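Local coordinates for protein malonyl CoA reductase (malonate semialdehyde-forming) (Sulfolobus tokodaii, PDB 2EP5) that probably interconverts malonyl-CoA and malonate semialdehyde with NADPH and CoA, as a member of the aspartate-semialdehyde dehydrogenase family, at residues E88-I93 with A108-M113; P115-I120 with L145-N150; W126-L131 with N222-A227. All coordinates share one frame; numbering follows the deposited sequence.

How the interactions relate
Interaction 2 is the buried one, with every touching residue in the core and three hydrogen bonds, two of them backbone to backbone, across it, whereas interactions 1 and 3 are only partly buried and have no hydrogen bond across them. The loop that follows strand 103-106 supplies a segment to both interactions 1 and 2: its first part, 108-113, meets helix 87-99, and its later part, 115-120, lies along strand 144-147. Ala108 O, probably hydrogen-bonded to Lys147 NZ, joins these two contacts. Interaction 3 lies farther out and rests on interaction 2 through Pro118 CG against Leu131 CB. It alone brings in a segment from the dimerisation part of the sequence.

Interaction 1: E88-I93 with A108-M113; sequences ELAESI and ASPFRM
With Glu91 chi1 at -159°, CG stands anti to the backbone N, and the chain runs on extended from there, so that its methylenes reach from helix 87-99 toward the ring of Phe111. That ring is turned to meet them by a chi1 of -67°, which sets its CG anti to the carbonyl carbon. The two side chains cross at about a right angle, and CG of Glu91 comes within 3.7 Å of Phe111 CE2 and 4.0 Å of its CZ. The carboxylate plane is tilted 66° from the ring plane, so the two flat groups do not lie flat on one another.

One residue earlier on the helix, Ala90 points toward the loop, and its CB meets Ala108 CB at 3.4 Å, a tight fit for which alanine's single methyl on each side is well suited. Pro110 fills the space between these two contacts: its CG lies 4.1 Å from Ala90 CB, and its CB lies 3.9 Å from Glu91 CB.

The loop is shaped for this by a type II beta turn from Ser109 to Arg112, closed by Arg112 N donating to Ser109 O at 3.0 Å. Proline, with its restricted phi, suits the second position of such a turn, while Phe111 takes the positive phi of the third. Helix 87-99 is the crossover between parallel strands 80-83 and 103-106 of the Rossmann-type nucleotide-binding fold, and the turn packs on its early part. Arg112, the last residue of the turn, is anchored by a salt bridge from NH1 to Glu211.

The contact thus depends on shape: methyls, a proline ring, a phenyl ring and the aliphatic part of a glutamate meet without any hydrogen bond across the two segments, while the glutamate, itself exposed, contributes carbon to the fit.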
ATOM      1  N   GLU A  88      24.523   2.536  16.404  1.00 23.53           N
ATOM      2  CA  GLU A  88      24.675   2.892  17.819  1.00 25.76           C
ATOM      3  C   GLU A  88      25.442   1.886  18.681  1.00 24.13           C
ATOM      4  O   GLU A  88      25.660   2.132  19.865  1.00 23.41           O
ATOM      5  CB  GLU A  88      23.304   3.135  18.456  1.00 26.93           C
ATOM      6  CG  GLU A  88      22.167   3.267  17.463  1.00 34.79           C
ATOM      7  CD  GLU A  88      21.905   1.978  16.697  1.00 37.66           C
ATOM      8  OE1 GLU A  88      21.581   0.946  17.337  1.00 38.97           O
ATOM      9  OE2 GLU A  88      22.026   2.002  15.454  1.00 37.84           O
ATOM     10  N   LEU A  89      25.859   0.763  18.106  1.00 24.39           N
ATOM     11  CA  LEU A  89      26.591  -0.237  18.888  1.00 25.66           C
ATOM     12  C   LEU A  89      27.949  -0.581  18.296  1.00 25.01           C
ATOM     13  O   LEU A  89      28.810  -1.130  18.976  1.00 26.73           O
ATOM     14  CB  LEU A  89      25.772  -1.528  18.995  1.00 26.59           C
ATOM     15  CG  LEU A  89      24.366  -1.424  19.589  1.00 30.53           C
ATOM     16  CD1 LEU A  89      23.642  -2.766  19.473  1.00 29.99           C
ATOM     17  CD2 LEU A  89      24.469  -0.989  21.041  1.00 30.29           C
ATOM     18  N   ALA A  90      28.136  -0.249  17.028  1.00 24.14           N
ATOM     19  CA  ALA A  90      29.362  -0.571  16.321  1.00 24.38           C
ATOM     20  C   ALA A  90      30.684   0.007  16.823  1.00 24.94           C
ATOM     21  O   ALA A  90      31.692  -0.692  16.806  1.00 24.51           O
ATOM     22  CB  ALA A  90      29.193  -0.233  14.836  1.00 22.78           C
ATOM     23  N   GLU A  91      30.699   1.266  17.257  1.00 26.01           N
ATOM     24  CA  GLU A  91      31.955   1.878  17.688  1.00 25.02           C
ATOM     25  C   GLU A  91      32.741   1.089  18.727  1.00 23.82           C
ATOM     26  O   GLU A  91      33.853   0.644  18.454  1.00 20.11           O
ATOM     27  CB  GLU A  91      31.738   3.309  18.196  1.00 26.48           C
ATOM     28  CG  GLU A  91      33.041   4.128  18.168  1.00 28.76           C
ATOM     29  CD  GLU A  91      32.890   5.556  18.667  1.00 30.93           C
ATOM     30  OE1 GLU A  91      31.917   6.231  18.282  1.00 32.72           O
ATOM     31  OE2 GLU A  91      33.763   6.016  19.435  1.00 35.62           O
ATOM     32  N   SER A  92      32.173   0.918  19.915  1.00 23.56           N
ATOM     33  CA  SER A  92      32.860   0.186  20.967  1.00 26.65           C
ATOM     34  C   SER A  92      33.294  -1.208  20.525  1.00 27.55           C
ATOM     35  O   SER A  92      34.467  -1.570  20.622  1.00 28.67           O
ATOM     36  CB  SER A  92      31.957   0.051  22.193  1.00 28.87           C
ATOM     37  OG  SER A  92      31.586   1.322  22.693  1.00 35.38           O
ATOM     38  N   ILE A  93      32.335  -1.985  20.038  1.00 28.16           N
ATOM     39  CA  ILE A  93      32.597  -3.352  19.609  1.00 27.10           C
ATOM     40  C   ILE A  93      33.712  -3.439  18.585  1.00 26.69           C
ATOM     41  O   ILE A  93      34.720  -4.111  18.803  1.00 28.89           O
ATOM     42  CB  ILE A  93      31.313  -3.991  19.044  1.00 24.82           C
ATOM     43  CG1 ILE A  93      30.259  -4.062  20.146  1.00 20.69           C
ATOM     44  CG2 ILE A  93      31.602  -5.380  18.508  1.00 24.21           C
ATOM     45  CD1 ILE A  93      28.869  -4.438  19.646  1.00 22.85           C
ATOM     46  N   ALA A 108      28.768  -0.204   9.160  1.00 19.20           N
ATOM     47  CA  ALA A 108      28.132   0.647  10.170  1.00 20.37           C
ATOM     48  C   ALA A 108      28.821   2.011  10.111  1.00 20.91           C
ATOM     49  O   ALA A 108      30.007   2.097   9.810  1.00 21.27           O
ATOM     50  CB  ALA A 108      28.288   0.041  11.554  1.00 18.87           C
ATOM     51  N   SER A 109      28.077   3.066  10.422  1.00 21.68           N
ATOM     52  CA  SER A 109      28.581   4.445  10.360  1.00 21.57           C
ATOM     53  C   SER A 109      29.814   4.897  11.169  1.00 21.25           C
ATOM     54  O   SER A 109      30.609   5.701  10.678  1.00 22.74           O
ATOM     55  CB  SER A 109      27.426   5.402  10.648  1.00 18.65           C
ATOM     56  OG  SER A 109      26.918   5.174  11.941  1.00 20.63           O
ATOM     57  N   PRO A 110      29.990   4.414  12.410  1.00 20.94           N
ATOM     58  CA  PRO A 110      31.166   4.855  13.178  1.00 21.39           C
ATOM     59  C   PRO A 110      32.507   4.717  12.440  1.00 21.95           C
ATOM     60  O   PRO A 110      32.779   3.689  11.817  1.00 21.75           O
ATOM     61  CB  PRO A 110      31.100   3.986  14.432  1.00 21.67           C
ATOM     62  CG  PRO A 110      29.615   3.813  14.626  1.00 19.60           C
ATOM     63  CD  PRO A 110      29.150   3.511  13.214  1.00 19.74           C
ATOM     64  N   PHE A 111      33.322   5.769  12.501  1.00 20.48           N
ATOM     65  CA  PHE A 111      34.636   5.794  11.863  1.00 21.92           C
ATOM     66  C   PHE A 111      34.643   6.026  10.350  1.00 22.81           C
ATOM     67  O   PHE A 111      35.703   6.266   9.771  1.00 22.83           O
ATOM     68  CB  PHE A 111      35.397   4.493  12.145  1.00 23.74           C
ATOM     69  CG  PHE A 111      35.788   4.313  13.581  1.00 26.33           C
ATOM     70  CD1 PHE A 111      36.725   5.159  14.172  1.00 27.24           C
ATOM     71  CD2 PHE A 111      35.220   3.294  14.346  1.00 26.71           C
ATOM     72  CE1 PHE A 111      37.094   4.993  15.508  1.00 27.86           C
ATOM     73  CE2 PHE A 111      35.579   3.119  15.680  1.00 27.57           C
ATOM     74  CZ  PHE A 111      36.521   3.974  16.264  1.00 28.81           C
ATOM     75  N   ARG A 112      33.481   5.961   9.703  1.00 23.01           N
ATOM     76  CA  ARG A 112      33.438   6.137   8.249  1.00 23.22           C
ATOM     77  C   ARG A 112      34.197   7.361   7.755  1.00 22.69           C
ATOM     78  O   ARG A 112      34.787   7.340   6.674  1.00 23.61           O
ATOM     79  CB  ARG A 112      32.000   6.230   7.752  1.00 21.45           C
ATOM     80  CG  ARG A 112      31.308   4.908   7.537  1.00 24.28           C
ATOM     81  CD  ARG A 112      29.935   5.181   6.942  1.00 25.38           C
ATOM     82  NE  ARG A 112      29.025   4.045   6.995  1.00 21.28           N
ATOM     83  CZ  ARG A 112      27.706   4.183   7.065  1.00 22.25           C
ATOM     84  NH1 ARG A 112      27.175   5.400   7.095  1.00 20.09           N
ATOM     85  NH2 ARG A 112      26.918   3.117   7.102  1.00 19.32           N
ATOM     86  N   MET A 113      34.181   8.426   8.548  1.00 22.69           N
ATOM     87  CA  MET A 113      34.858   9.652   8.163  1.00 22.31           C
ATOM     88  C   MET A 113      36.206   9.862   8.864  1.00 21.93           C
ATOM     89  O   MET A 113      36.757  10.963   8.846  1.00 21.61           O
ATOM     90  CB  MET A 113      33.926  10.848   8.395  1.00 20.22           C
ATOM     91  CG  MET A 113      32.663  10.833   7.524  1.00 19.62           C
ATOM     92  SD  MET A 113      32.991  10.762   5.721  1.00 22.82           S
ATOM     93  CE  MET A 113      33.633  12.431   5.403  1.00 22.33           C
TER

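Interaction 2: P115-I120 with L145-N150; sequences PDVPLI and LVKNPN
This is a buried parallel beta bridge, made where loop 115-120 lies along strand 144-147, the strand at one edge of the parallel sheet within this chain. Leu119 is bridged to Lys147: Lys147 N donates to Pro118 O at 2.9 Å, nearly along the C=O axis, and Ile120 N donates to Lys147 O at 2.7 Å, within the carbonyl plane. Proline lacks an N-H, yet its carbonyl serves as acceptor here. In the Rossmann-type fold, the strand's other edge is hydrogen-bonded, backbone to backbone, by Val104 and Ser106 to Val146, so the loop continues the sheet by a single bridge.

Asn148 adds a third bond, ND2 to Ile120 O at 2.8 Å, the donor lying above the carbonyl plane; its two amide ends also bond Thr337 and Thr340. Leu119, with CG anti to the backbone N (chi1 -171°), sets CD1 3.4 Å from Pro149 N, while Ile120 CG1 packs 3.9 Å from Val146 CG1. Lys147 leads its amine away to a salt bridge with Glu94. Asn150 next caps the helix bearing Cys151, the predicted acyl-thioester residue, by OD1 bonding Ala153 N.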
ATOM      1  N   PRO A 115      39.921  10.000   9.018  1.00 23.82           N
ATOM      2  CA  PRO A 115      40.985  10.253   8.036  1.00 24.53           C
ATOM      3  C   PRO A 115      41.962   9.102   7.817  1.00 26.29           C
ATOM      4  O   PRO A 115      42.622   9.040   6.781  1.00 27.81           O
ATOM      5  CB  PRO A 115      41.692  11.484   8.597  1.00 25.57           C
ATOM      6  CG  PRO A 115      40.606  12.194   9.336  1.00 25.92           C
ATOM      7  CD  PRO A 115      39.890  11.068  10.032  1.00 24.97           C
ATOM      8  N   ASP A 116      42.065   8.196   8.788  1.00 26.32           N
ATOM      9  CA  ASP A 116      42.975   7.060   8.661  1.00 26.93           C
ATOM     10  C   ASP A 116      42.244   5.777   8.287  1.00 28.05           C
ATOM     11  O   ASP A 116      42.862   4.719   8.132  1.00 29.37           O
ATOM     12  CB  ASP A 116      43.737   6.833   9.967  1.00 26.62           C
ATOM     13  CG  ASP A 116      44.494   8.061  10.416  1.00 27.45           C
ATOM     14  OD1 ASP A 116      45.159   8.694   9.568  1.00 25.32           O
ATOM     15  OD2 ASP A 116      44.424   8.387  11.620  1.00 29.44           O
ATOM     16  N   VAL A 117      40.927   5.869   8.142  1.00 26.67           N
ATOM     17  CA  VAL A 117      40.131   4.702   7.805  1.00 25.00           C
ATOM     18  C   VAL A 117      39.555   4.831   6.401  1.00 25.28           C
ATOM     19  O   VAL A 117      38.874   5.805   6.080  1.00 24.64           O
ATOM     20  CB  VAL A 117      38.989   4.520   8.820  1.00 24.31           C
ATOM     21  CG1 VAL A 117      38.207   3.261   8.514  1.00 21.81           C
ATOM     22  CG2 VAL A 117      39.564   4.470  10.230  1.00 22.89           C
ATOM     23  N   PRO A 118      39.827   3.843   5.538  1.00 25.08           N
ATOM     24  CA  PRO A 118      39.312   3.887   4.165  1.00 23.67           C
ATOM     25  C   PRO A 118      37.797   3.659   4.140  1.00 22.49           C
ATOM     26  O   PRO A 118      37.287   2.794   4.856  1.00 20.52           O
ATOM     27  CB  PRO A 118      40.055   2.743   3.470  1.00 23.70           C
ATOM     28  CG  PRO A 118      41.208   2.403   4.413  1.00 26.04           C
ATOM     29  CD  PRO A 118      40.623   2.628   5.765  1.00 23.89           C
ATOM     30  N   LEU A 119      37.085   4.455   3.342  1.00 21.09           N
ATOM     31  CA  LEU A 119      35.632   4.310   3.184  1.00 21.59           C
ATOM     32  C   LEU A 119      35.522   3.767   1.768  1.00 20.95           C
ATOM     33  O   LEU A 119      35.688   4.500   0.794  1.00 20.96           O
ATOM     34  CB  LEU A 119      34.925   5.661   3.303  1.00 20.03           C
ATOM     35  CG  LEU A 119      33.394   5.629   3.362  1.00 20.42           C
ATOM     36  CD1 LEU A 119      32.925   4.715   4.497  1.00 18.97           C
ATOM     37  CD2 LEU A 119      32.872   7.042   3.558  1.00 19.43           C
ATOM     38  N   ILE A 120      35.248   2.475   1.656  1.00 21.36           N
ATOM     39  CA  ILE A 120      35.219   1.843   0.352  1.00 22.38           C
ATOM     40  C   ILE A 120      33.922   1.486  -0.347  1.00 23.98           C
ATOM     41  O   ILE A 120      32.965   1.006   0.255  1.00 23.27           O
ATOM     42  CB  ILE A 120      36.076   0.549   0.360  1.00 21.78           C
ATOM     43  CG1 ILE A 120      37.489   0.857   0.873  1.00 22.11           C
ATOM     44  CG2 ILE A 120      36.160  -0.041  -1.050  1.00 19.80           C
ATOM     45  CD1 ILE A 120      38.231   1.893   0.052  1.00 21.91           C
ATOM     46  N   LEU A 145      41.013  -1.668  10.210  1.00 23.91           N
ATOM     47  CA  LEU A 145      39.614  -1.275  10.096  1.00 21.01           C
ATOM     48  C   LEU A 145      39.332  -0.633   8.743  1.00 22.25           C
ATOM     49  O   LEU A 145      40.040   0.290   8.311  1.00 21.24           O
ATOM     50  CB  LEU A 145      39.224  -0.300  11.209  1.00 19.40           C
ATOM     51  CG  LEU A 145      37.757   0.142  11.168  1.00 17.69           C
ATOM     52  CD1 LEU A 145      36.861  -1.066  11.336  1.00 17.68           C
ATOM     53  CD2 LEU A 145      37.473   1.146  12.263  1.00 18.06           C
ATOM     54  N   VAL A 146      38.301  -1.145   8.073  1.00 21.66           N
ATOM     55  CA  VAL A 146      37.876  -0.637   6.770  1.00 19.63           C
ATOM     56  C   VAL A 146      36.378  -0.362   6.866  1.00 19.22           C
ATOM     57  O   VAL A 146      35.641  -1.095   7.526  1.00 20.29           O
ATOM     58  CB  VAL A 146      38.140  -1.665   5.634  1.00 19.81           C
ATOM     59  CG1 VAL A 146      37.661  -1.101   4.297  1.00 17.54           C
ATOM     60  CG2 VAL A 146      39.637  -1.994   5.559  1.00 17.87           C
ATOM     61  N   LYS A 147      35.921   0.698   6.222  1.00 17.96           N
ATOM     62  CA  LYS A 147      34.513   1.027   6.289  1.00 16.75           C
ATOM     63  C   LYS A 147      33.839   1.117   4.937  1.00 16.11           C
ATOM     64  O   LYS A 147      34.485   1.305   3.909  1.00 16.42           O
ATOM     65  CB  LYS A 147      34.332   2.338   7.053  1.00 17.01           C
ATOM     66  CG  LYS A 147      34.457   2.192   8.565  1.00 19.03           C
ATOM     67  CD  LYS A 147      33.227   1.492   9.143  1.00 19.52           C
ATOM     68  CE  LYS A 147      33.396   1.180  10.615  1.00 18.44           C
ATOM     69  NZ  LYS A 147      32.098   0.856  11.264  1.00 20.05           N
ATOM     70  N   ASN A 148      32.524   0.949   4.950  1.00 16.99           N
ATOM     71  CA  ASN A 148      31.708   1.043   3.750  1.00 17.04           C
ATOM     72  C   ASN A 148      30.749   2.190   4.030  1.00 17.91           C
ATOM     73  O   ASN A 148      30.333   2.400   5.171  1.00 18.40           O
ATOM     74  CB  ASN A 148      30.951  -0.262   3.512  1.00 15.52           C
ATOM     75  CG  ASN A 148      31.869  -1.386   3.090  1.00 15.68           C
ATOM     76  OD1 ASN A 148      31.969  -2.415   3.759  1.00 14.70           O
ATOM     77  ND2 ASN A 148      32.557  -1.191   1.974  1.00 14.20           N
ATOM     78  N   PRO A 149      30.381   2.948   2.996  1.00 19.11           N
ATOM     79  CA  PRO A 149      29.473   4.079   3.191  1.00 19.91           C
ATOM     80  C   PRO A 149      27.987   3.799   3.360  1.00 20.81           C
ATOM     81  O   PRO A 149      27.508   2.676   3.188  1.00 21.34           O
ATOM     82  CB  PRO A 149      29.743   4.937   1.958  1.00 21.56           C
ATOM     83  CG  PRO A 149      29.961   3.895   0.897  1.00 21.38           C
ATOM     84  CD  PRO A 149      30.858   2.886   1.602  1.00 19.57           C
ATOM     85  N   ASN A 150      27.274   4.860   3.716  1.00 21.07           N
ATOM     86  CA  ASN A 150      25.828   4.845   3.866  1.00 22.46           C
ATOM     87  C   ASN A 150      25.278   4.317   2.534  1.00 22.68           C
ATOM     88  O   ASN A 150      25.768   4.693   1.461  1.00 21.98           O
ATOM     89  CB  ASN A 150      25.354   6.279   4.160  1.00 23.13           C
ATOM     90  CG  ASN A 150      23.900   6.513   3.808  1.00 23.42           C
ATOM     91  OD1 ASN A 150      23.576   6.891   2.678  1.00 24.58           O
ATOM     92  ND2 ASN A 150      23.013   6.291   4.773  1.00 24.16           N
TER

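Interaction 3: W126-L131 with N222-A227; sequences WEHLEL and NQIIPA
The tip of Ile224 wedges between His128 and Leu131, its CD1 3.4 Å from Leu131 CD1 and equally close to His128 ND1. A 3-10 segment, 126-131, in the NAD-binding part of the sequence thereby meets a small hairpin of the dimerisation part, the two-stranded antiparallel sheet formed by 218-219 and 224-225. The isoleucine chain, extended to CD1, crosses both partners at about a right angle. Its CG1 lies over one face of the imidazole, 4.1 Å from the ring centroid of His128 and 14° off the ring normal, a CH-pi contact. Beta-branched isoleucine suits the strand while offering a long apolar arm, and CG2 reaches the ring as well, at 4.0 Å from His128 CE1.

His128 and Leu131 are presented together because they lie three residues apart in the 3-10 segment, where Leu131 N donates to His128 O. Each sets CG anti to its carbonyl carbon, chi1 being -70° in His128, and this carries both ends toward the strand.

The ring is held in turn from outside: NE2 of His128 hydrogen-bonds Gly217 O, so the imidazole holds to the hairpin twice, by its face to Ile224 and by NE2 to the residue just before strand 218-219. An alanine here would lose both the ring face under Ile224 and the bond to Gly217, and would probably loosen the seating of the hairpin on the 3-10 segment. Strand 224-225 is itself paired through Ile225 with Lys218. At the far end Leu131 CD2 rests 3.3 Å from Asn222 O, a carbonyl oxygen that also accepts a hydrogen bond from Arg138 NH2.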
ATOM      1  N   TRP A 126      38.825   1.907  -4.784  1.00 26.28           N
ATOM      2  CA  TRP A 126      39.579   0.791  -4.230  1.00 25.21           C
ATOM      3  C   TRP A 126      40.999   1.212  -3.849  1.00 24.89           C
ATOM      4  O   TRP A 126      41.566   0.703  -2.881  1.00 22.90           O
ATOM      5  CB  TRP A 126      39.627  -0.371  -5.223  1.00 25.56           C
ATOM      6  CG  TRP A 126      40.162  -0.020  -6.571  1.00 26.06           C
ATOM      7  CD1 TRP A 126      39.453   0.444  -7.643  1.00 25.68           C
ATOM      8  CD2 TRP A 126      41.521  -0.129  -7.005  1.00 27.22           C
ATOM      9  NE1 TRP A 126      40.288   0.625  -8.719  1.00 25.53           N
ATOM     10  CE2 TRP A 126      41.564   0.282  -8.355  1.00 25.70           C
ATOM     11  CE3 TRP A 126      42.711  -0.533  -6.382  1.00 27.56           C
ATOM     12  CZ2 TRP A 126      42.747   0.299  -9.096  1.00 27.10           C
ATOM     13  CZ3 TRP A 126      43.890  -0.516  -7.119  1.00 28.29           C
ATOM     14  CH2 TRP A 126      43.897  -0.102  -8.464  1.00 27.31           C
ATOM     15  N   GLU A 127      41.554   2.158  -4.607  1.00 25.74           N
ATOM     16  CA  GLU A 127      42.901   2.668  -4.370  1.00 26.80           C
ATOM     17  C   GLU A 127      43.055   3.252  -2.967  1.00 27.39           C
ATOM     18  O   GLU A 127      44.160   3.278  -2.412  1.00 27.70           O
ATOM     19  CB  GLU A 127      43.258   3.750  -5.400  1.00 29.42           C
ATOM     20  CG  GLU A 127      43.176   3.297  -6.848  1.00 35.31           C
ATOM     21  CD  GLU A 127      41.995   3.914  -7.595  1.00 39.33           C
ATOM     22  OE1 GLU A 127      40.843   3.814  -7.107  1.00 38.10           O
ATOM     23  OE2 GLU A 127      42.226   4.496  -8.681  1.00 41.39           O
ATOM     24  N   HIS A 128      41.954   3.723  -2.392  1.00 25.42           N
ATOM     25  CA  HIS A 128      42.016   4.304  -1.063  1.00 24.97           C
ATOM     26  C   HIS A 128      42.462   3.314   0.004  1.00 26.03           C
ATOM     27  O   HIS A 128      42.844   3.719   1.101  1.00 26.69           O
ATOM     28  CB  HIS A 128      40.667   4.923  -0.690  1.00 24.39           C
ATOM     29  CG  HIS A 128      40.333   6.154  -1.478  1.00 24.15           C
ATOM     30  ND1 HIS A 128      39.256   6.962  -1.178  1.00 23.03           N
ATOM     31  CD2 HIS A 128      40.945   6.724  -2.543  1.00 22.57           C
ATOM     32  CE1 HIS A 128      39.224   7.979  -2.020  1.00 23.94           C
ATOM     33  NE2 HIS A 128      40.238   7.859  -2.859  1.00 24.16           N
ATOM     34  N   LEU A 129      42.425   2.020  -0.317  1.00 27.11           N
ATOM     35  CA  LEU A 129      42.847   0.985   0.632  1.00 28.31           C
ATOM     36  C   LEU A 129      44.313   1.151   1.049  1.00 28.74           C
ATOM     37  O   LEU A 129      44.754   0.591   2.053  1.00 29.06           O
ATOM     38  CB  LEU A 129      42.637  -0.411   0.031  1.00 25.36           C
ATOM     39  CG  LEU A 129      41.191  -0.915   0.027  1.00 25.06           C
ATOM     40  CD1 LEU A 129      41.073  -2.193  -0.796  1.00 23.22           C
ATOM     41  CD2 LEU A 129      40.743  -1.150   1.462  1.00 22.49           C
ATOM     42  N   GLU A 130      45.062   1.922   0.272  1.00 29.79           N
ATOM     43  CA  GLU A 130      46.463   2.158   0.581  1.00 32.30           C
ATOM     44  C   GLU A 130      46.604   2.798   1.956  1.00 31.60           C
ATOM     45  O   GLU A 130      47.678   2.752   2.559  1.00 32.66           O
ATOM     46  CB  GLU A 130      47.103   3.060  -0.474  1.00 34.31           C
ATOM     47  CG  GLU A 130      47.097   2.476  -1.871  1.00 39.30           C
ATOM     48  CD  GLU A 130      48.342   2.847  -2.648  1.00 43.66           C
ATOM     49  OE1 GLU A 130      49.444   2.461  -2.202  1.00 46.52           O
ATOM     50  OE2 GLU A 130      48.226   3.523  -3.696  1.00 44.47           O
ATOM     51  N   LEU A 131      45.522   3.397   2.447  1.00 29.88           N
ATOM     52  CA  LEU A 131      45.545   4.030   3.761  1.00 29.40           C
ATOM     53  C   LEU A 131      45.884   2.997   4.810  1.00 28.04           C
ATOM     54  O   LEU A 131      46.379   3.336   5.882  1.00 28.53           O
ATOM     55  CB  LEU A 131      44.188   4.645   4.112  1.00 30.77           C
ATOM     56  CG  LEU A 131      43.828   6.035   3.593  1.00 34.16           C
ATOM     57  CD1 LEU A 131      42.448   6.425   4.129  1.00 34.31           C
ATOM     58  CD2 LEU A 131      44.872   7.053   4.041  1.00 33.03           C
ATOM     59  N   ASN A 222      49.848   9.147   0.947  1.00 40.06           N
ATOM     60  CA  ASN A 222      49.303   8.346   2.029  1.00 38.05           C
ATOM     61  C   ASN A 222      48.068   8.928   2.703  1.00 34.70           C
ATOM     62  O   ASN A 222      47.762   8.578   3.839  1.00 33.44           O
ATOM     63  CB  ASN A 222      50.390   8.117   3.082  1.00 40.84           C
ATOM     64  CG  ASN A 222      51.769   7.936   2.466  1.00 45.22           C
ATOM     65  OD1 ASN A 222      51.949   7.137   1.542  1.00 46.03           O
ATOM     66  ND2 ASN A 222      52.753   8.676   2.979  1.00 47.07           N
ATOM     67  N   GLN A 223      47.368   9.827   2.026  1.00 32.59           N
ATOM     68  CA  GLN A 223      46.151  10.394   2.602  1.00 31.55           C
ATOM     69  C   GLN A 223      45.121  10.690   1.519  1.00 30.56           C
ATOM     70  O   GLN A 223      45.437  10.745   0.329  1.00 29.82           O
ATOM     71  CB  GLN A 223      46.448  11.671   3.389  1.00 30.29           C
ATOM     72  CG  GLN A 223      47.086  12.767   2.565  1.00 34.60           C
ATOM     73  CD  GLN A 223      47.191  14.091   3.303  1.00 34.52           C
ATOM     74  OE1 GLN A 223      47.896  14.993   2.857  1.00 38.79           O
ATOM     75  NE2 GLN A 223      46.487  14.217   4.423  1.00 32.74           N
ATOM     76  N   ILE A 224      43.881  10.877   1.943  1.00 29.04           N
ATOM     77  CA  ILE A 224      42.808  11.156   1.012  1.00 27.56           C
ATOM     78  C   ILE A 224      42.459  12.629   0.940  1.00 25.61           C
ATOM     79  O   ILE A 224      42.060  13.228   1.934  1.00 24.38           O
ATOM     80  CB  ILE A 224      41.532  10.394   1.396  1.00 27.10           C
ATOM     81  CG1 ILE A 224      41.765   8.892   1.242  1.00 25.49           C
ATOM     82  CG2 ILE A 224      40.368  10.865   0.530  1.00 26.78           C
ATOM     83  CD1 ILE A 224      40.633   8.060   1.771  1.00 28.35           C
ATOM     84  N   ILE A 225      42.613  13.207  -0.244  1.00 24.30           N
ATOM     85  CA  ILE A 225      42.250  14.598  -0.447  1.00 23.99           C
ATOM     86  C   ILE A 225      40.773  14.598  -0.826  1.00 23.27           C
ATOM     87  O   ILE A 225      40.400  14.144  -1.908  1.00 23.02           O
ATOM     88  CB  ILE A 225      43.060  15.237  -1.584  1.00 26.01           C
ATOM     89  CG1 ILE A 225      44.528  15.353  -1.173  1.00 26.51           C
ATOM     90  CG2 ILE A 225      42.478  16.611  -1.925  1.00 27.44           C
ATOM     91  CD1 ILE A 225      44.737  16.157   0.103  1.00 28.31           C
ATOM     92  N   PRO A 226      39.912  15.106   0.065  1.00 23.10           N
ATOM     93  CA  PRO A 226      38.463  15.164  -0.165  1.00 23.89           C
ATOM     94  C   PRO A 226      38.103  15.877  -1.455  1.00 25.56           C
ATOM     95  O   PRO A 226      38.639  16.946  -1.740  1.00 26.57           O
ATOM     96  CB  PRO A 226      37.950  15.914   1.063  1.00 21.72           C
ATOM     97  CG  PRO A 226      38.951  15.558   2.120  1.00 23.05           C
ATOM     98  CD  PRO A 226      40.254  15.702   1.367  1.00 22.56           C
ATOM     99  N   ALA A 227      37.206  15.289  -2.241  1.00 26.49           N
ATOM    100  CA  ALA A 227      36.791  15.927  -3.487  1.00 29.99           C
ATOM    101  C   ALA A 227      35.957  17.151  -3.132  1.00 30.66           C
ATOM    102  O   ALA A 227      35.236  17.148  -2.137  1.00 29.71           O
ATOM    103  CB  ALA A 227      35.968  14.965  -4.341  1.00 28.59           C
TER